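Local coordinates for probable N-glycosylase/DNA lyase (PDB 3N0U), which belongs to the 8-oxoguanine DNA glycosylase family, all-helical proteins of the helix-hairpin-helix superfamily, at residues 52-57 against 144-149. Residues are numbered along the deposited sequence; the frame is centred on the assembly and turned at random. Where two conformers were deposited one is given.
Sequences CELSFC and SHFLRN
L54 and F146 sit at the closest backbone approach, 5.7 Å between their CA atoms, where the axes of segments 52-57 and 144-148, parts of helices 47-59 and 140-148, come within 9.1 Å with N-to-C directions 143° apart. This roughly antiparallel pairing lies deep in the all-helical core of a helix-hairpin-helix glycosylase, and it illustrates how one interface can grade from apolar packing to a polar cluster. At the apolar end the ring of F146 reaches across to helix 47-59. L54 CD1 rests over one face of that ring, 4.0 Å from its centroid, a CH-pi contact displaced toward the rim, while the carbonyl carbon of E53 meets the ring edge. L54 also touches I138, one of the three residues at the sodium site, and F146 leans on L131 of helix 124-134.

Beside F146, C57 SG packs 3.8 Å from F146 CB and lies over one face of the H145 imidazole, toward the rim, a sulfur-aromatic contact 4.0 Å from the centroid. F56 CE2 approaches H145 CE1 at 3.7 Å, the two rings obliquely inclined. Both imidazole nitrogens of H145 have partners: NE2 the carbonyl oxygen of the C-terminal K219, ND1 a water that donates a hydrogen bond to C57 O.

The polar cluster is carried by E53, whose CG stands anti to the backbone N (chi1 -164°) before the chain bends at chi2. E53 OE1 forms a salt bridge with K219 NZ and a hydrogen bond with Q72 NE2, and N149 ND2 also donates to K219 O. N149 OD1 is gripped side-on by R148 NE and NH2, which helps fix the amide's rotation. With OD1 held in this way, N149 ND2 donates to E53 OE2 at 2.8 Å, meeting that oxygen nearly along its C-O axis, with E53 OE2 close to the amide plane.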
# COMPACT_ATOMS: atom_id res chain seq x y z
N CYS A 52 -11.31 3.53 -6.24
CA CYS A 52 -11.46 3.90 -4.84
C CYS A 52 -10.27 3.38 -4.02
O CYS A 52 -9.82 4.04 -3.09
CB CYS A 52 -12.78 3.39 -4.28
SG CYS A 52 -14.20 4.26 -4.96
N GLU A 53 -9.75 2.22 -4.38
CA GLU A 53 -8.57 1.70 -3.72
C GLU A 53 -7.33 2.53 -4.07
O GLU A 53 -6.49 2.78 -3.23
CB GLU A 53 -8.32 0.24 -4.08
CG GLU A 53 -7.34 -0.46 -3.14
CD GLU A 53 -7.88 -0.56 -1.72
OE1 GLU A 53 -9.11 -0.39 -1.51
OE2 GLU A 53 -7.07 -0.76 -0.81
N LEU A 54 -7.22 2.95 -5.32
CA LEU A 54 -6.13 3.84 -5.69
C LEU A 54 -6.22 5.13 -4.86
O LEU A 54 -5.20 5.65 -4.39
CB LEU A 54 -6.18 4.15 -7.19
CG LEU A 54 -5.03 5.01 -7.68
CD1 LEU A 54 -3.69 4.25 -7.58
CD2 LEU A 54 -5.31 5.44 -9.12
N SER A 55 -7.44 5.64 -4.67
CA SER A 55 -7.65 6.85 -3.86
C SER A 55 -7.28 6.65 -2.39
O SER A 55 -6.68 7.55 -1.76
CB SER A 55 -9.08 7.34 -4.00
OG SER A 55 -9.37 7.62 -5.37
N PHE A 56 -7.57 5.46 -1.85
CA PHE A 56 -7.15 5.11 -0.50
C PHE A 56 -5.63 5.25 -0.41
O PHE A 56 -5.10 5.79 0.55
CB PHE A 56 -7.60 3.68 -0.15
CG PHE A 56 -6.94 3.12 1.08
CD1 PHE A 56 -7.45 3.39 2.34
CD2 PHE A 56 -5.82 2.31 0.98
CE1 PHE A 56 -6.85 2.88 3.47
CE2 PHE A 56 -5.22 1.79 2.12
CZ PHE A 56 -5.74 2.09 3.36
N CYS A 57 -4.93 4.78 -1.43
CA CYS A 57 -3.48 4.84 -1.40
C CYS A 57 -2.94 6.28 -1.52
O CYS A 57 -1.93 6.63 -0.92
CB CYS A 57 -2.88 3.91 -2.46
SG CYS A 57 -3.24 2.17 -2.13
N SER A 144 3.11 0.35 -5.11
CA SER A 144 3.23 -1.00 -4.57
C SER A 144 2.06 -1.36 -3.68
O SER A 144 1.53 -2.46 -3.74
CB SER A 144 4.52 -1.12 -3.76
OG SER A 144 5.63 -0.76 -4.57
N HIS A 145 1.67 -0.40 -2.85
CA HIS A 145 0.56 -0.54 -1.93
C HIS A 145 -0.75 -0.83 -2.65
O HIS A 145 -1.47 -1.77 -2.30
CB HIS A 145 0.46 0.75 -1.13
CG HIS A 145 -0.46 0.68 0.04
ND1 HIS A 145 -0.72 1.79 0.82
CD2 HIS A 145 -1.15 -0.35 0.59
CE1 HIS A 145 -1.55 1.45 1.79
NE2 HIS A 145 -1.83 0.16 1.68
N PHE A 146 -1.05 -0.01 -3.67
CA PHE A 146 -2.25 -0.20 -4.47
C PHE A 146 -2.27 -1.61 -5.08
O PHE A 146 -3.26 -2.34 -4.98
CB PHE A 146 -2.34 0.86 -5.58
CG PHE A 146 -3.39 0.58 -6.63
CD1 PHE A 146 -4.73 0.69 -6.33
CD2 PHE A 146 -3.02 0.19 -7.89
CE1 PHE A 146 -5.68 0.43 -7.28
CE2 PHE A 146 -3.97 -0.09 -8.84
CZ PHE A 146 -5.30 0.04 -8.53
N LEU A 147 -1.18 -1.99 -5.74
CA LEU A 147 -1.15 -3.29 -6.40
C LEU A 147 -1.33 -4.43 -5.40
O LEU A 147 -2.13 -5.36 -5.61
CB LEU A 147 0.11 -3.42 -7.26
CG LEU A 147 0.11 -2.50 -8.50
CD1 LEU A 147 1.48 -2.42 -9.12
CD2 LEU A 147 -0.93 -2.97 -9.52
N ARG A 148 -0.64 -4.37 -4.28
CA ARG A 148 -0.78 -5.37 -3.25
C ARG A 148 -2.24 -5.48 -2.78
O ARG A 148 -2.76 -6.58 -2.57
CB ARG A 148 0.13 -5.02 -2.07
CG ARG A 148 0.36 -6.14 -1.06
CD ARG A 148 -0.81 -6.39 -0.10
NE ARG A 148 -1.23 -5.21 0.64
CZ ARG A 148 -0.72 -4.82 1.80
NH1 ARG A 148 0.27 -5.48 2.35
NH2 ARG A 148 -1.18 -3.72 2.39
N ASN A 149 -2.89 -4.32 -2.62
CA ASN A 149 -4.27 -4.27 -2.15
C ASN A 149 -5.29 -4.80 -3.18
O ASN A 149 -6.47 -4.93 -2.87
CB ASN A 149 -4.66 -2.88 -1.65
CG ASN A 149 -4.11 -2.58 -0.26
OD1 ASN A 149 -3.21 -3.24 0.21
ND2 ASN A 149 -4.65 -1.58 0.37
O HOH W 1 -0.18 4.44 -0.18